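Local coordinates for protein triphenylmethane reductase (Citrobacter sp., PDB 2JL1) that probably reduces triphenylmethane dyes with NADPH as hydride donor, binding the nucleotide in a Rossmann-type domain of the NmrA-like family, at residues 146-151 against 207-212; 182-187 against 269-274; 214-219 against 279-284. All blocks are in the same frame, centred on the assembly; numbering follows the deposited sequence.

Following the chain from the N terminus, contact 1 closes a loop from 146-151 to 207-212, tying the turn after helix 144-147 to helix 206-217. Inside that loop contact 2 opens at helix 175-186, whose partner is the end of helix 266-271; its segments therefore alternate with those of contact 1. Contact 3 opens at 214-219 once contact 1 has closed, and ends at 279-284, so it crosses contact 2 as well. Contacts 1 and 3, with centres about 8 Å apart, share helix 206-217 and meet around V281. Contact 2 lies beside the seven-stranded parallel sheet, its centre about 25 Å from that of contact 1.

Contact 1: residues 146-151 against 207-212; sequences FFVNEG and DELAQI
L209 and V148 carry this contact, methyl against methyl, between helix 206-217 and the chain that leaves helix 144-147. Along 207-212, D207 comes first, turned to another part of the fold, where its OD1 is hydrogen-bonded to ND1 of H223. Its carbonyl O accepts from the backbone N of Q211, one of the i to i+4 bonds of this turn. L209, one residue past E208, aims its CB at V148, although the CA atoms of the two residues remain 8.6 Å apart. With CG anti to the backbone N (chi1 -177°), the leucine extends its branched end across the interface. CD1 comes within 3.8 Å of V148 CG2, and CD2 lies at 4.1 Å from the same V148 methyl. One branch of the valine thus faces both leucine methyls, while the two side chains run antiparallel alongside one another. A more distant approach brings L209 CD2 to 4.3 Å from the carbonyl O of F147. The CB of F147 is directed at 207-212, but its ring leads off elsewhere, and F146 CD2 stands 3.4 Å above one face of that ring, displaced from its centre. The F147 side chain lies about 6 Å from the bound NADP, so the contact adjoins the cofactor region. Further along 207-212, I212 packs on L277 and K278 of helix 277-285. F147, V148 and L209 are all buried: helix 277-285 supplies V281 against both V148 and L209, strand 160-163 adds I161 beside L209, and helix 242-256 packs Y252 and I255 on F147.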
loop_
_atom_site.group_PDB
_atom_site.type_symbol
_atom_site.label_atom_id
_atom_site.label_comp_id
_atom_site.label_asym_id
_atom_site.label_seq_id
_atom_site.Cartn_x
_atom_site.Cartn_y
_atom_site.Cartn_z
ATOM N N PHE A 146 12.978 3.211 23.064
ATOM C CA PHE A 146 13.785 2.142 22.475
ATOM C C PHE A 146 15.238 2.331 22.890
ATOM O O PHE A 146 15.916 1.364 23.204
ATOM C CB PHE A 146 13.652 2.097 20.940
ATOM C CG PHE A 146 14.407 0.962 20.296
ATOM C CD1 PHE A 146 13.929 -0.351 20.394
ATOM C CD2 PHE A 146 15.599 1.195 19.614
ATOM C CE1 PHE A 146 14.622 -1.410 19.814
ATOM C CE2 PHE A 146 16.315 0.136 19.042
ATOM C CZ PHE A 146 15.810 -1.170 19.139
ATOM N N PHE A 147 15.677 3.591 22.959
ATOM C CA PHE A 147 17.069 3.947 23.237
ATOM C C PHE A 147 17.320 4.339 24.719
ATOM O O PHE A 147 18.424 4.197 25.248
ATOM C CB PHE A 147 17.469 5.121 22.332
ATOM C CG PHE A 147 17.135 4.909 20.877
ATOM C CD1 PHE A 147 17.882 4.032 20.106
ATOM C CD2 PHE A 147 16.051 5.561 20.293
ATOM C CE1 PHE A 147 17.583 3.833 18.742
ATOM C CE2 PHE A 147 15.740 5.365 18.938
ATOM C CZ PHE A 147 16.491 4.489 18.175
ATOM N N VAL A 148 16.284 4.843 25.374
ATOM C CA VAL A 148 16.428 5.418 26.697
ATOM C C VAL A 148 15.453 4.701 27.622
ATOM O O VAL A 148 14.262 4.970 27.625
ATOM C CB VAL A 148 16.155 6.938 26.690
ATOM C CG1 VAL A 148 16.340 7.526 28.087
ATOM C CG2 VAL A 148 17.072 7.660 25.682
ATOM N N ASN A 149 15.990 3.777 28.405
ATOM C CA ASN A 149 15.188 2.895 29.242
ATOM C C ASN A 149 16.106 2.422 30.351
ATOM O O ASN A 149 17.274 2.851 30.399
ATOM C CB ASN A 149 14.615 1.714 28.424
ATOM C CG ASN A 149 15.676 0.997 27.596
ATOM O OD1 ASN A 149 16.657 0.476 28.133
ATOM N ND2 ASN A 149 15.492 0.984 26.283
ATOM N N GLU A 150 15.589 1.547 31.225
ATOM C CA GLU A 150 16.329 1.059 32.407
ATOM C C GLU A 150 17.634 0.362 32.027
ATOM O O GLU A 150 18.570 0.303 32.823
ATOM C CB GLU A 150 15.440 0.133 33.252
ATOM C CG GLU A 150 15.026 -1.171 32.525
ATOM C CD GLU A 150 13.961 -1.981 33.267
ATOM O OE1 GLU A 150 13.854 -1.839 34.509
ATOM O OE2 GLU A 150 13.233 -2.769 32.602
ATOM N N GLY A 151 17.663 -0.175 30.809
ATOM C CA GLY A 151 18.843 -0.784 30.206
ATOM C C GLY A 151 20.075 0.101 30.144
ATOM O O GLY A 151 21.199 -0.417 30.051
ATOM N N ASP A 207 26.253 10.870 21.083
ATOM C CA ASP A 207 27.185 11.699 21.856
ATOM C C ASP A 207 26.474 12.501 22.940
ATOM O O ASP A 207 26.914 12.500 24.089
ATOM C CB ASP A 207 27.982 12.643 20.949
ATOM C CG ASP A 207 29.183 11.977 20.330
ATOM O OD1 ASP A 207 29.395 10.762 20.536
ATOM O OD2 ASP A 207 29.957 12.682 19.662
ATOM N N GLU A 208 25.390 13.177 22.565
ATOM C CA GLU A 208 24.555 13.964 23.471
ATOM C C GLU A 208 23.899 13.099 24.550
ATOM O O GLU A 208 23.846 13.488 25.710
ATOM C CB GLU A 208 23.437 14.691 22.714
ATOM C CG GLU A 208 22.686 15.658 23.620
ATOM C CD GLU A 208 21.636 16.495 22.920
ATOM O OE1 GLU A 208 21.502 16.420 21.675
ATOM O OE2 GLU A 208 20.964 17.263 23.646
ATOM N N LEU A 209 23.383 11.932 24.152
ATOM C CA LEU A 209 22.831 11.002 25.119
ATOM C C LEU A 209 23.863 10.575 26.164
ATOM O O LEU A 209 23.526 10.441 27.345
ATOM C CB LEU A 209 22.257 9.746 24.420
ATOM C CG LEU A 209 21.577 8.712 25.341
ATOM C CD1 LEU A 209 20.478 9.369 26.194
ATOM C CD2 LEU A 209 20.995 7.569 24.509
ATOM N N ALA A 210 25.089 10.296 25.730
ATOM C CA ALA A 210 26.144 9.883 26.680
ATOM C C ALA A 210 26.478 11.020 27.654
ATOM O O ALA A 210 26.759 10.781 28.854
ATOM C CB ALA A 210 27.395 9.408 25.936
ATOM N N GLN A 211 26.424 12.252 27.154
ATOM C CA GLN A 211 26.749 13.439 27.966
ATOM C C GLN A 211 25.644 13.662 28.965
ATOM O O GLN A 211 25.920 13.907 30.127
ATOM C CB GLN A 211 26.986 14.707 27.096
ATOM C CG GLN A 211 27.064 16.043 27.892
ATOM C CD GLN A 211 28.325 16.200 28.746
ATOM O OE1 GLN A 211 29.386 15.648 28.429
ATOM N NE2 GLN A 211 28.211 16.962 29.844
ATOM N N ILE A 212 24.396 13.534 28.527
ATOM C CA ILE A 212 23.255 13.605 29.432
ATOM C C ILE A 212 23.274 12.489 30.481
ATOM O O ILE A 212 23.041 12.759 31.659
ATOM C CB ILE A 212 21.901 13.608 28.655
ATOM C CG1 ILE A 212 21.704 14.942 27.912
ATOM C CG2 ILE A 212 20.744 13.369 29.581
ATOM C CD1 ILE A 212 20.645 14.859 26.806
#

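Contact 2: residues 182-187 against 269-274; sequences AATVLT and KLIGSL
T184 and V185, which meet L270 across the contact, belong to a helix end where T187 OG1 donates to the carbonyl O of A183 at 2.7 Å. The donor is tilted 22° from the carbonyl plane. T184 repeats the pattern three residues earlier with the same i to i-4 spacing, its OG1 being hydrogen-bonded to L180 O, so this hydroxyl is also committed to its own helix. Its other branch is left for packing: at chi1 -61° CG2 lies anti to the backbone N and points across to 269-274. There it meets L270 CD1 at 3.5 Å, closer than carbon atoms usually pack. V185 CG2 reaches the same CD1 at 3.8 Å, so one leucine methyl is shared by neighbouring residues of helix 175-186. The approaches differ, for the T184 and L270 side chains lie alongside each other with opposed headings whereas those of V185 and L270 cross at about a right angle. L270 has an unusual chi1 of -132°, which with the short methyl pair points to strain or to a doubtful side-chain fit. Beyond it I271 makes a looser approach, its CG2 lying 4.2 Å from T184 OG1, and its side chain ends on L180 and A181 of helix 175-186. G272, with positive phi, then takes the chain out of helix 266-271. V185 also rests on T136 and L138 of strand 135-140, so the short helix is fastened to a helix flanking the Rossmann sheet. Chemically the joint is apolar: both threonine hydroxyls bond back to carbonyls of helix 175-186, T187 from just past its end, and cohesion across the interface rests on the fit of methyl groups.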
loop_
_atom_site.group_PDB
_atom_site.type_symbol
_atom_site.label_atom_id
_atom_site.label_comp_id
_atom_site.label_asym_id
_atom_site.label_seq_id
_atom_site.Cartn_x
_atom_site.Cartn_y
_atom_site.Cartn_z
ATOM N N ALA A 182 -2.264 10.847 19.925
ATOM C CA ALA A 182 -3.350 10.012 19.449
ATOM C C ALA A 182 -4.665 10.320 20.212
ATOM O O ALA A 182 -5.732 10.523 19.593
ATOM C CB ALA A 182 -2.956 8.551 19.570
ATOM N N ALA A 183 -4.578 10.388 21.545
ATOM C CA ALA A 183 -5.733 10.714 22.395
ATOM C C ALA A 183 -6.297 12.112 22.124
ATOM O O ALA A 183 -7.532 12.305 22.081
ATOM C CB ALA A 183 -5.389 10.530 23.884
ATOM N N THR A 184 -5.417 13.088 21.919
ATOM C CA THR A 184 -5.852 14.460 21.593
ATOM C C THR A 184 -6.645 14.481 20.277
ATOM O O THR A 184 -7.743 15.009 20.206
ATOM C CB THR A 184 -4.621 15.384 21.498
ATOM O OG1 THR A 184 -3.965 15.391 22.767
ATOM C CG2 THR A 184 -4.997 16.807 21.117
ATOM N N VAL A 185 -6.068 13.868 19.249
ATOM C CA VAL A 185 -6.667 13.754 17.939
ATOM C C VAL A 185 -8.053 13.081 17.957
ATOM O O VAL A 185 -8.985 13.561 17.298
ATOM C CB VAL A 185 -5.675 13.032 16.983
ATOM C CG1 VAL A 185 -6.368 12.468 15.769
ATOM C CG2 VAL A 185 -4.551 13.997 16.566
ATOM N N LEU A 186 -8.178 11.984 18.703
ATOM C CA LEU A 186 -9.446 11.231 18.848
ATOM C C LEU A 186 -10.603 11.997 19.510
ATOM O O LEU A 186 -11.785 11.664 19.300
ATOM C CB LEU A 186 -9.202 9.909 19.592
ATOM C CG LEU A 186 -8.323 8.865 18.866
ATOM C CD1 LEU A 186 -7.834 7.778 19.826
ATOM C CD2 LEU A 186 -9.044 8.249 17.651
ATOM N N THR A 187 -10.263 13.025 20.287
ATOM C CA THR A 187 -11.231 13.706 21.163
ATOM C C THR A 187 -11.436 15.185 20.833
ATOM O O THR A 187 -11.904 15.944 21.683
ATOM C CB THR A 187 -10.786 13.628 22.638
ATOM O OG1 THR A 187 -9.452 14.152 22.761
ATOM C CG2 THR A 187 -10.824 12.195 23.143
ATOM N N LYS A 269 2.806 21.260 18.018
ATOM C CA LYS A 269 1.557 22.004 17.802
ATOM C C LYS A 269 0.324 21.298 18.369
ATOM O O LYS A 269 -0.569 21.939 18.909
ATOM C CB LYS A 269 1.374 22.339 16.319
ATOM C CG LYS A 269 2.358 23.406 15.875
ATOM C CD LYS A 269 2.254 23.747 14.401
ATOM C CE LYS A 269 2.907 25.103 14.191
ATOM N NZ LYS A 269 3.578 25.190 12.868
ATOM N N LEU A 270 0.300 19.980 18.274
ATOM C CA LEU A 270 -0.810 19.164 18.760
ATOM C C LEU A 270 -0.875 19.036 20.290
ATOM O O LEU A 270 -1.974 19.098 20.885
ATOM C CB LEU A 270 -0.693 17.767 18.153
ATOM C CG LEU A 270 -1.850 17.012 17.478
ATOM C CD1 LEU A 270 -3.188 17.208 18.159
ATOM C CD2 LEU A 270 -1.951 17.408 16.026
ATOM N N ILE A 271 0.278 18.827 20.927
ATOM C CA ILE A 271 0.315 18.503 22.361
ATOM C C ILE A 271 1.011 19.534 23.279
ATOM O O ILE A 271 1.011 19.354 24.498
ATOM C CB ILE A 271 0.891 17.076 22.626
ATOM C CG1 ILE A 271 2.402 17.025 22.350
ATOM C CG2 ILE A 271 0.112 16.013 21.824
ATOM C CD1 ILE A 271 3.090 15.814 22.952
ATOM N N GLY A 272 1.552 20.611 22.700
ATOM C CA GLY A 272 2.350 21.599 23.450
ATOM C C GLY A 272 3.795 21.157 23.635
ATOM O O GLY A 272 4.295 20.351 22.862
ATOM N N SER A 273 4.467 21.678 24.664
ATOM C CA SER A 273 5.895 21.423 24.915
ATOM C C SER A 273 6.226 19.943 24.988
ATOM O O SER A 273 5.461 19.169 25.568
ATOM C CB SER A 273 6.348 22.068 26.229
ATOM O OG SER A 273 6.325 23.476 26.145
ATOM N N LEU A 274 7.368 19.573 24.407
ATOM C CA LEU A 274 7.856 18.205 24.405
ATOM C C LEU A 274 8.756 17.970 25.610
ATOM O O LEU A 274 9.374 18.892 26.121
ATOM C CB LEU A 274 8.665 17.916 23.131
ATOM C CG LEU A 274 7.988 18.191 21.768
ATOM C CD1 LEU A 274 8.941 17.921 20.604
ATOM C CD2 LEU A 274 6.668 17.401 21.628
#

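Contact 3: residues 214-219 against 279-284; sequences SEVSGK and ETVKQA
V216 packs its two methyls against K282 and V281, at the point where helix 206-217 ends beside helix 277-285. K282 CG is 3.9 Å from V216 CG1 and equally far from V216 CG2, so the lysine's aliphatic stem sits across the valine fork. Its chi1 of -71° sets CG anti to the carbonyl carbon, and from there the chain runs on extended. V216 CG2 also approaches V281 CG1, at 4.1 Å. The backbones are close, with 6.7 Å between the CA atoms of V216 and K282. In the second shell, E215 OE1 forms a salt bridge with K278 NZ, adding a charged link between the same two helices beside the apolar one. S217 OG accepts a hydrogen bond from the backbone N of K219 at 3.1 Å and 160°, an ST turn, while also being hydrogen-bonded to L213 O. G218, with positive phi, is the residue at which the chain leaves helical geometry. Within helix 277-285, Q283 NE2 gives a hydrogen bond of 3.0 Å to OE2 of E279, four residues back, the donor coming from above the carboxylate plane. V216 also touches M287, the C-terminal residue, while V281 packs on I212 and L213, so that helix 277-285 lies against helix 206-217 over more than its last turn.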
loop_
_atom_site.group_PDB
_atom_site.type_symbol
_atom_site.label_atom_id
_atom_site.label_comp_id
_atom_site.label_asym_id
_atom_site.label_seq_id
_atom_site.Cartn_x
_atom_site.Cartn_y
_atom_site.Cartn_z
ATOM N N SER A 214 25.923 10.889 31.580
ATOM C CA SER A 214 27.019 11.337 32.445
ATOM C C SER A 214 26.576 12.384 33.480
ATOM O O SER A 214 26.870 12.249 34.673
ATOM C CB SER A 214 28.145 11.917 31.584
ATOM O OG SER A 214 28.701 10.913 30.754
ATOM N N GLU A 215 25.849 13.409 33.021
ATOM C CA GLU A 215 25.339 14.478 33.890
ATOM C C GLU A 215 24.392 13.964 34.961
ATOM O O GLU A 215 24.576 14.276 36.122
ATOM C CB GLU A 215 24.646 15.589 33.084
ATOM C CG GLU A 215 25.614 16.545 32.413
ATOM C CD GLU A 215 25.033 17.247 31.192
ATOM O OE1 GLU A 215 23.793 17.219 30.990
ATOM O OE2 GLU A 215 25.826 17.842 30.425
ATOM N N VAL A 216 23.403 13.167 34.553
ATOM C CA VAL A 216 22.374 12.616 35.447
ATOM C C VAL A 216 22.956 11.638 36.477
ATOM O O VAL A 216 22.581 11.659 37.657
ATOM C CB VAL A 216 21.246 11.921 34.633
ATOM C CG1 VAL A 216 20.281 11.168 35.530
ATOM C CG2 VAL A 216 20.450 12.948 33.829
ATOM N N SER A 217 23.865 10.782 36.024
ATOM C CA SER A 217 24.340 9.660 36.833
ATOM C C SER A 217 25.607 9.979 37.619
ATOM O O SER A 217 25.929 9.278 38.593
ATOM C CB SER A 217 24.605 8.456 35.936
ATOM O OG SER A 217 25.836 8.632 35.245
ATOM N N GLY A 218 26.326 11.014 37.191
ATOM C CA GLY A 218 27.600 11.394 37.812
ATOM C C GLY A 218 28.756 10.538 37.333
ATOM O O GLY A 218 29.915 10.797 37.655
ATOM N N LYS A 219 28.467 9.504 36.560
ATOM C CA LYS A 219 29.555 8.692 36.026
ATOM C C LYS A 219 29.836 9.053 34.565
ATOM O O LYS A 219 28.911 9.258 33.785
ATOM C CB LYS A 219 29.272 7.197 36.243
ATOM C CG LYS A 219 29.872 6.274 35.208
ATOM C CD LYS A 219 30.548 5.067 35.821
ATOM C CE LYS A 219 31.566 4.493 34.816
ATOM N NZ LYS A 219 32.451 5.593 34.247
ATOM N N GLU A 279 14.953 14.675 31.037
ATOM C CA GLU A 279 13.832 14.206 31.880
ATOM C C GLU A 279 13.497 12.740 31.620
ATOM O O GLU A 279 13.194 11.984 32.542
ATOM C CB GLU A 279 12.590 15.099 31.696
ATOM C CG GLU A 279 11.316 14.652 32.450
ATOM C CD GLU A 279 11.420 14.636 33.997
ATOM O OE1 GLU A 279 12.466 15.037 34.588
ATOM O OE2 GLU A 279 10.412 14.227 34.635
ATOM N N THR A 280 13.573 12.330 30.353
ATOM C CA THR A 280 13.337 10.931 30.001
ATOM C C THR A 280 14.462 10.055 30.542
ATOM O O THR A 280 14.208 8.958 31.035
ATOM C CB THR A 280 13.122 10.764 28.456
ATOM O OG1 THR A 280 12.025 11.604 28.050
ATOM C CG2 THR A 280 12.793 9.324 28.103
ATOM N N VAL A 281 15.704 10.534 30.460
ATOM C CA VAL A 281 16.841 9.783 31.021
ATOM C C VAL A 281 16.660 9.621 32.547
ATOM O O VAL A 281 16.850 8.527 33.095
ATOM C CB VAL A 281 18.224 10.424 30.663
ATOM C CG1 VAL A 281 19.359 9.782 31.454
ATOM C CG2 VAL A 281 18.507 10.321 29.145
ATOM N N LYS A 282 16.261 10.699 33.222
ATOM C CA LYS A 282 16.061 10.635 34.671
ATOM C C LYS A 282 15.004 9.612 35.043
ATOM O O LYS A 282 15.211 8.833 35.968
ATOM C CB LYS A 282 15.711 11.986 35.272
ATOM C CG LYS A 282 16.846 12.973 35.304
ATOM C CD LYS A 282 16.420 14.179 36.128
ATOM C CE LYS A 282 17.211 15.416 35.788
ATOM N NZ LYS A 282 16.843 16.512 36.741
ATOM N N GLN A 283 13.876 9.630 34.328
ATOM C CA GLN A 283 12.783 8.684 34.555
ATOM C C GLN A 283 13.242 7.249 34.325
ATOM O O GLN A 283 12.960 6.367 35.139
ATOM C CB GLN A 283 11.593 8.988 33.635
ATOM C CG GLN A 283 10.779 10.214 34.024
ATOM C CD GLN A 283 9.874 10.704 32.904
ATOM O OE1 GLN A 283 9.733 10.051 31.861
ATOM N NE2 GLN A 283 9.253 11.860 33.109
ATOM N N ALA A 284 13.953 7.019 33.225
ATOM C CA ALA A 284 14.421 5.677 32.855
ATOM C C ALA A 284 15.287 5.051 33.948
ATOM O O ALA A 284 15.228 3.847 34.194
ATOM C CB ALA A 284 15.198 5.726 31.541
#